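PDB 5HC7: prenyltransference for protein from Lavandula lanata, which probably acts as a cis-prenyltransferase of the undecaprenyl diphosphate synthase family, condensing C5 units such as dimethylallyl diphosphate into a longer prenyl diphosphate. Local coordinates for residues 16-21 with 58-63; 46-51 with 221-226. All coordinates share one frame; numbering follows the deposited sequence.

Contact 1. Residues 16-21 with 58-63. With MG (magnesium ion), chain B; DST (dimethylallyl S-thiolodiphosphate), chain C; DST (dimethylallyl S-thiolodiphosphate), chain D.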
loop_
_atom_site.group_PDB
_atom_site.type_symbol
_atom_site.label_atom_id
_atom_site.label_comp_id
_atom_site.label_asym_id
_atom_site.label_seq_id
_atom_site.Cartn_x
_atom_site.Cartn_y
_atom_site.Cartn_z
ATOM N N VAL A 16 -0.007 -4.982 -14.695
ATOM C CA VAL A 16 0.897 -5.759 -13.810
ATOM C C VAL A 16 2.102 -4.864 -13.506
ATOM O O VAL A 16 2.640 -4.259 -14.427
ATOM C CB VAL A 16 1.321 -7.105 -14.462
ATOM C CG1 VAL A 16 2.336 -7.863 -13.613
ATOM C CG2 VAL A 16 0.107 -7.968 -14.753
ATOM N N ALA A 17 2.488 -4.788 -12.205
ATOM C CA ALA A 17 3.656 -4.041 -11.773
ATOM C C ALA A 17 4.647 -4.936 -11.044
ATOM O O ALA A 17 4.253 -5.838 -10.325
ATOM C CB ALA A 17 3.235 -2.869 -10.906
ATOM N N ILE A 18 5.938 -4.661 -11.239
ATOM C CA ILE A 18 6.981 -5.495 -10.697
ATOM C C ILE A 18 7.989 -4.695 -9.913
ATOM O O ILE A 18 8.543 -3.728 -10.428
ATOM C CB ILE A 18 7.752 -6.247 -11.785
ATOM C CG1 ILE A 18 6.816 -7.097 -12.615
ATOM C CG2 ILE A 18 8.808 -7.149 -11.171
ATOM C CD1 ILE A 18 7.522 -7.812 -13.747
ATOM N N ILE A 19 8.185 -5.078 -8.653
ATOM C CA ILE A 19 9.302 -4.616 -7.871
ATOM C C ILE A 19 10.454 -5.588 -8.041
ATOM O O ILE A 19 10.384 -6.732 -7.640
ATOM C CB ILE A 19 8.932 -4.498 -6.357
ATOM C CG1 ILE A 19 7.730 -3.562 -6.180
ATOM C CG2 ILE A 19 10.107 -4.027 -5.550
ATOM C CD1 ILE A 19 7.159 -3.435 -4.772
ATOM N N ILE A 20 11.558 -5.100 -8.600
ATOM C CA ILE A 20 12.742 -5.911 -8.798
ATOM C C ILE A 20 13.588 -5.766 -7.513
ATOM O O ILE A 20 13.492 -4.755 -6.803
ATOM C CB ILE A 20 13.429 -5.504 -10.129
ATOM C CG1 ILE A 20 13.970 -4.089 -10.045
ATOM C CG2 ILE A 20 12.411 -5.626 -11.294
ATOM C CD1 ILE A 20 14.671 -3.557 -11.270
ATOM N N ASP A 21 14.308 -6.805 -7.153
ATOM C CA ASP A 21 15.047 -6.831 -5.917
ATOM C C ASP A 21 15.895 -8.110 -5.921
ATOM O O ASP A 21 15.654 -8.984 -6.721
ATOM C CB ASP A 21 14.061 -6.824 -4.719
ATOM C CG ASP A 21 14.711 -6.425 -3.361
ATOM O OD1 ASP A 21 15.770 -5.809 -3.406
ATOM O OD2 ASP A 21 14.191 -6.702 -2.233
ATOM N N LYS A 58 -2.327 -5.283 -20.666
ATOM C CA LYS A 58 -2.337 -3.956 -21.282
ATOM C C LYS A 58 -1.292 -2.982 -20.814
ATOM O O LYS A 58 -0.897 -2.036 -21.547
ATOM C CB LYS A 58 -3.686 -3.353 -21.058
ATOM C CG LYS A 58 -4.706 -4.186 -21.785
ATOM C CD LYS A 58 -6.096 -3.761 -21.515
ATOM C CE LYS A 58 -7.063 -4.600 -22.377
ATOM N NZ LYS A 58 -8.441 -4.513 -21.798
ATOM N N LEU A 59 -0.859 -3.166 -19.566
ATOM C CA LEU A 59 0.204 -2.333 -18.996
ATOM C C LEU A 59 1.080 -3.139 -18.072
ATOM O O LEU A 59 0.568 -3.846 -17.190
ATOM C CB LEU A 59 -0.403 -1.159 -18.244
ATOM C CG LEU A 59 0.520 -0.277 -17.372
ATOM C CD1 LEU A 59 1.585 0.420 -18.171
ATOM C CD2 LEU A 59 -0.292 0.772 -16.603
ATOM N N LEU A 60 2.376 -3.110 -18.362
ATOM C CA LEU A 60 3.430 -3.561 -17.450
ATOM C C LEU A 60 4.282 -2.393 -16.988
ATOM O O LEU A 60 4.851 -1.622 -17.828
ATOM C CB LEU A 60 4.385 -4.502 -18.143
ATOM C CG LEU A 60 5.431 -5.238 -17.299
ATOM C CD1 LEU A 60 4.733 -6.364 -16.550
ATOM C CD2 LEU A 60 6.480 -5.814 -18.232
ATOM N N THR A 61 4.412 -2.322 -15.662
ATOM C CA THR A 61 5.283 -1.352 -15.009
ATOM C C THR A 61 6.430 -2.098 -14.334
ATOM O O THR A 61 6.176 -3.059 -13.599
ATOM C CB THR A 61 4.549 -0.545 -13.948
ATOM O OG1 THR A 61 3.449 0.147 -14.544
ATOM C CG2 THR A 61 5.525 0.505 -13.285
ATOM N N ILE A 62 7.671 -1.705 -14.653
ATOM C CA ILE A 62 8.833 -2.172 -13.938
ATOM C C ILE A 62 9.411 -1.008 -13.153
ATOM O O ILE A 62 9.679 0.092 -13.688
ATOM C CB ILE A 62 9.890 -2.728 -14.869
ATOM C CG1 ILE A 62 9.336 -3.977 -15.598
ATOM C CG2 ILE A 62 11.162 -3.073 -14.096
ATOM C CD1 ILE A 62 10.286 -4.514 -16.687
ATOM N N TRP A 63 9.587 -1.238 -11.860
ATOM C CA TRP A 63 10.137 -0.215 -10.965
ATOM C C TRP A 63 11.611 -0.438 -10.913
ATOM O O TRP A 63 12.047 -1.444 -10.365
ATOM C CB TRP A 63 9.585 -0.312 -9.552
ATOM C CG TRP A 63 9.883 0.817 -8.616
ATOM C CD1 TRP A 63 10.021 2.190 -8.908
ATOM C CD2 TRP A 63 9.949 0.711 -7.222
ATOM N NE1 TRP A 63 10.162 2.899 -7.760
ATOM C CE2 TRP A 63 10.109 2.030 -6.699
ATOM C CE3 TRP A 63 9.833 -0.353 -6.343
ATOM C CZ2 TRP A 63 10.186 2.279 -5.340
ATOM C CZ3 TRP A 63 9.982 -0.103 -5.009
ATOM C CH2 TRP A 63 10.128 1.209 -4.517
HETATM MG MG MG B . 17.294 -4.632 -2.064
HETATM O O4 DST C . 14.144 -3.744 0.335
HETATM P P1 DST C . 14.139 -2.199 0.631
HETATM O O6 DST C . 15.361 -1.654 1.237
HETATM O O5 DST C . 12.794 -1.727 1.575
HETATM O O2 DST C . 14.138 -1.499 -0.822
HETATM P P3 DST C . 15.014 -1.881 -2.188
HETATM O O8 DST C . 15.694 -0.431 -2.685
HETATM O O7 DST C . 16.019 -3.005 -2.126
HETATM S S9 DST C . 13.454 -2.119 -3.585
HETATM C C10 DST C . 13.971 -0.446 -4.205
HETATM C C11 DST C . 13.126 -0.162 -5.351
HETATM C C12 DST C . 13.777 -0.667 -6.634
HETATM C C13 DST C . 12.849 -1.709 -7.334
HETATM C C14 DST C . 13.953 0.516 -7.568
HETATM O O4 DST D . 17.961 -6.466 -2.510
HETATM P P1 DST D . 19.581 -6.668 -2.796
HETATM O O6 DST D . 19.825 -8.287 -2.959
HETATM O O5 DST D . 20.299 -6.060 -1.581
HETATM O O2 DST D . 20.028 -5.984 -4.285
HETATM P P3 DST D . 19.243 -4.824 -5.118
HETATM O O8 DST D . 18.205 -5.465 -5.979
HETATM O O7 DST D . 20.273 -3.764 -5.815
HETATM S S9 DST D . 18.719 -4.128 -4.170
HETATM O O HOH W 1 15.805 -5.455 -0.674
#

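Contact 2. Residues 46-51 with 221-226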
loop_
_atom_site.group_PDB
_atom_site.type_symbol
_atom_site.label_atom_id
_atom_site.label_comp_id
_atom_site.label_asym_id
_atom_site.label_seq_id
_atom_site.Cartn_x
_atom_site.Cartn_y
_atom_site.Cartn_z
ATOM N N LYS A 46 13.486 -7.515 -21.186
ATOM C CA LYS A 46 12.900 -7.498 -22.504
ATOM C C LYS A 46 12.021 -8.761 -22.677
ATOM O O LYS A 46 10.973 -8.692 -23.331
ATOM C CB LYS A 46 13.964 -7.359 -23.621
ATOM C CG LYS A 46 14.940 -8.518 -23.631
ATOM C CD LYS A 46 15.970 -8.451 -24.767
ATOM C CE LYS A 46 17.010 -9.579 -24.618
ATOM N NZ LYS A 46 17.820 -9.441 -23.370
ATOM N N HIS A 47 12.417 -9.893 -22.085
ATOM C CA HIS A 47 11.636 -11.105 -22.274
ATOM C C HIS A 47 10.365 -11.057 -21.449
ATOM O O HIS A 47 9.328 -11.604 -21.831
ATOM C CB HIS A 47 12.414 -12.296 -21.799
ATOM C CG HIS A 47 13.732 -12.460 -22.458
ATOM N ND1 HIS A 47 13.862 -12.571 -23.825
ATOM C CD2 HIS A 47 14.982 -12.556 -21.940
ATOM C CE1 HIS A 47 15.141 -12.732 -24.120
ATOM N NE2 HIS A 47 15.836 -12.722 -22.994
ATOM N N ILE A 48 10.488 -10.449 -20.272
ATOM C CA ILE A 48 9.324 -10.238 -19.409
ATOM C C ILE A 48 8.346 -9.381 -20.144
ATOM O O ILE A 48 7.193 -9.664 -20.147
ATOM C CB ILE A 48 9.651 -9.527 -18.069
ATOM C CG1 ILE A 48 10.693 -10.259 -17.195
ATOM C CG2 ILE A 48 8.378 -9.283 -17.269
ATOM C CD1 ILE A 48 10.777 -11.719 -17.447
ATOM N N ILE A 49 8.809 -8.282 -20.734
ATOM C CA ILE A 49 7.925 -7.390 -21.429
ATOM C C ILE A 49 7.213 -8.107 -22.620
ATOM O O ILE A 49 5.978 -7.968 -22.855
ATOM C CB ILE A 49 8.720 -6.167 -21.896
ATOM C CG1 ILE A 49 9.066 -5.291 -20.695
ATOM C CG2 ILE A 49 7.883 -5.297 -22.826
ATOM C CD1 ILE A 49 10.210 -4.323 -20.940
ATOM N N SER A 50 7.992 -8.882 -23.366
ATOM C CA SER A 50 7.452 -9.561 -24.551
ATOM C C SER A 50 6.430 -10.552 -24.136
ATOM O O SER A 50 5.388 -10.724 -24.791
ATOM C CB SER A 50 8.534 -10.423 -25.195
ATOM O OG SER A 50 9.419 -9.611 -25.800
ATOM N N ARG A 51 6.759 -11.257 -23.059
ATOM C CA ARG A 51 5.831 -12.247 -22.573
ATOM C C ARG A 51 4.527 -11.589 -22.111
ATOM O O ARG A 51 3.428 -12.091 -22.394
ATOM C CB ARG A 51 6.500 -13.084 -21.509
ATOM C CG ARG A 51 5.579 -14.082 -20.795
ATOM C CD ARG A 51 4.923 -15.108 -21.764
ATOM N NE ARG A 51 5.972 -16.053 -22.182
ATOM C CZ ARG A 51 5.764 -17.265 -22.641
ATOM N NH1 ARG A 51 4.568 -17.705 -22.683
ATOM N NH2 ARG A 51 6.775 -18.084 -22.952
ATOM N N PRO A 221 17.714 -11.418 -10.715
ATOM C CA PRO A 221 18.493 -11.942 -11.844
ATOM C C PRO A 221 18.049 -13.333 -12.337
ATOM O O PRO A 221 18.253 -13.629 -13.503
ATOM C CB PRO A 221 19.922 -12.002 -11.290
ATOM C CG PRO A 221 19.970 -10.932 -10.279
ATOM C CD PRO A 221 18.584 -11.025 -9.607
ATOM N N ASP A 222 17.443 -14.160 -11.491
ATOM C CA ASP A 222 16.908 -15.448 -11.907
ATOM C C ASP A 222 15.473 -15.397 -12.398
ATOM O O ASP A 222 14.886 -16.450 -12.687
ATOM C CB ASP A 222 16.966 -16.432 -10.737
ATOM C CG ASP A 222 18.384 -16.707 -10.301
ATOM O OD1 ASP A 222 19.230 -16.821 -11.205
ATOM O OD2 ASP A 222 18.677 -16.778 -9.075
ATOM N N PHE A 223 14.882 -14.205 -12.463
ATOM C CA PHE A 223 13.433 -14.062 -12.708
ATOM C C PHE A 223 13.185 -13.995 -14.221
ATOM O O PHE A 223 13.564 -13.027 -14.887
ATOM C CB PHE A 223 12.877 -12.790 -12.042
ATOM C CG PHE A 223 11.399 -12.644 -12.121
ATOM C CD1 PHE A 223 10.783 -12.306 -13.302
ATOM C CD2 PHE A 223 10.599 -12.825 -10.974
ATOM C CE1 PHE A 223 9.400 -12.136 -13.360
ATOM C CE2 PHE A 223 9.244 -12.701 -11.042
ATOM C CZ PHE A 223 8.636 -12.345 -12.238
ATOM N N GLY A 224 12.455 -14.984 -14.745
ATOM C CA GLY A 224 12.142 -15.065 -16.181
ATOM C C GLY A 224 10.684 -15.071 -16.507
ATOM O O GLY A 224 9.813 -14.873 -15.648
ATOM N N GLU A 225 10.425 -15.410 -17.756
ATOM C CA GLU A 225 9.064 -15.531 -18.276
ATOM C C GLU A 225 8.175 -16.500 -17.495
ATOM O O GLU A 225 7.010 -16.212 -17.289
ATOM C CB GLU A 225 9.119 -15.945 -19.746
ATOM C CG GLU A 225 9.774 -14.896 -20.600
ATOM C CD GLU A 225 9.691 -15.258 -22.078
ATOM O OE1 GLU A 225 10.776 -15.340 -22.674
ATOM O OE2 GLU A 225 8.551 -15.450 -22.614
ATOM N N ALA A 226 8.753 -17.625 -17.051
ATOM C CA ALA A 226 8.045 -18.632 -16.283
ATOM C C ALA A 226 7.567 -18.045 -14.942
ATOM O O ALA A 226 6.491 -18.401 -14.468
ATOM C CB ALA A 226 8.969 -19.836 -16.016
#

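Contact 1. Residues 16-21 with 58-63
Leu59 O takes the backbone N-H of Val16 (2.8 Å, N to O), the first rung of a parallel ladder in which strands 16-19 and 59-63 run 13° apart. With CG swung away from the backbone N (chi1 -171°), Leu60 lies on the same face of the sheet as Val16 and sets CD1 4.1 Å from Val16 CB. Thr61 bonds with both backbone groups: N gives to Val16 O, while O receives Ile18 N at 2.9 Å and a CA-H contact from Ala17. Its CB meets CB of Ala17, and OG1 bonds to His15 NE2. Ile62 CG2 touches Ile20 CG2 at 4.0 Å, the two side chains crossing at about a right angle. Trp63 N closes the ladder on Ile18 O (3.1 Å, nearly straight at 167°). Its indole lies beside Ile19, whose CG2 meets the ring edge in plane, 3.8 Å from CE3. Atom C11 of one dimethylallyl S-thiolodiphosphate lies over a face of the indole, offset toward the rim, 3.2 Å from CZ3. Without the indole, as with an alanine at Trp63, the prenyl tail is likely to lose this wall, Phe203 its stacking partner and Tyr142 O its N-H donor. Beyond the ladder the first segment ends at Asp21, whose OD1 binds the magnesium ion bridging both diphosphates, while OD2 pairs with Arg193. In the parallel sheet these are the two central strands, flanked by strands 135-140 and 190-194; helix 34-54, between them in the chain, packs over Ile18, Leu60 and Ile62 and completes a beta-alpha-beta crossover.

Contact 2. Residues 46-51 with 221-226
Arg51 and Glu225 join through a single carboxylate oxygen, used on its anti lone pair: Arg51 NE donates to Glu225 OE2 at 2.7 Å (157° at the hydrogen), and Arg51 NH2 adds a weak second bond to the same atom. The oxygen lies near the guanidinium plane, yet guanidinium and carboxylate are turned 57° apart, so the pair is not a two-pronged, coplanar bridge. Bends at chi2 and chi3 fold the arginine back, bringing NE to the acid, and Glu225 OE2 also lies 3.3 Å from Arg51 CB. Glu225 crosses His47, with CG 3.5 Å from His47 O and OE1 3.6 Å from His47 CB. Glu225 opens helix 225-237, with Gly224 as N-cap; Asp227 OD2 accepts Gly224 N, half of a capping box whose other half the glycine, lacking a side chain, cannot supply. Here the start of that helix rests against helix 34-54. In Ile48 a chi2 of -25°, off any staggered position, carries CD1 toward this turn, 3.5 Å from Gly224 C. Ile48 CD1 also meets the edge of the Phe223 ring, 4.2 Å from Phe223 CD1, and that ring in turn meets Phe220.

How the contacts relate
Helix 34-54 ties the two contacts together. Toward the sheet, Ile48 CG2 packs on Ile18 CD1 and Ile49 CG1 on Leu60 CD2, while its other flank, with Arg51, receives the start of helix 225-237. Ile48 thus serves both: its CG2 faces strand side chains and its CD1 the Gly224 turn. Contact 1 is wholly buried, joins adjacent strands by backbone bonds and branched aliphatic packing, and runs into the metal and ligand site. Contact 2 is farther out and partly exposed, joins helix to helix start, and relies on a salt bridge between side chains, with Ile48 and Phe223 supplying apolar contact at its inner end.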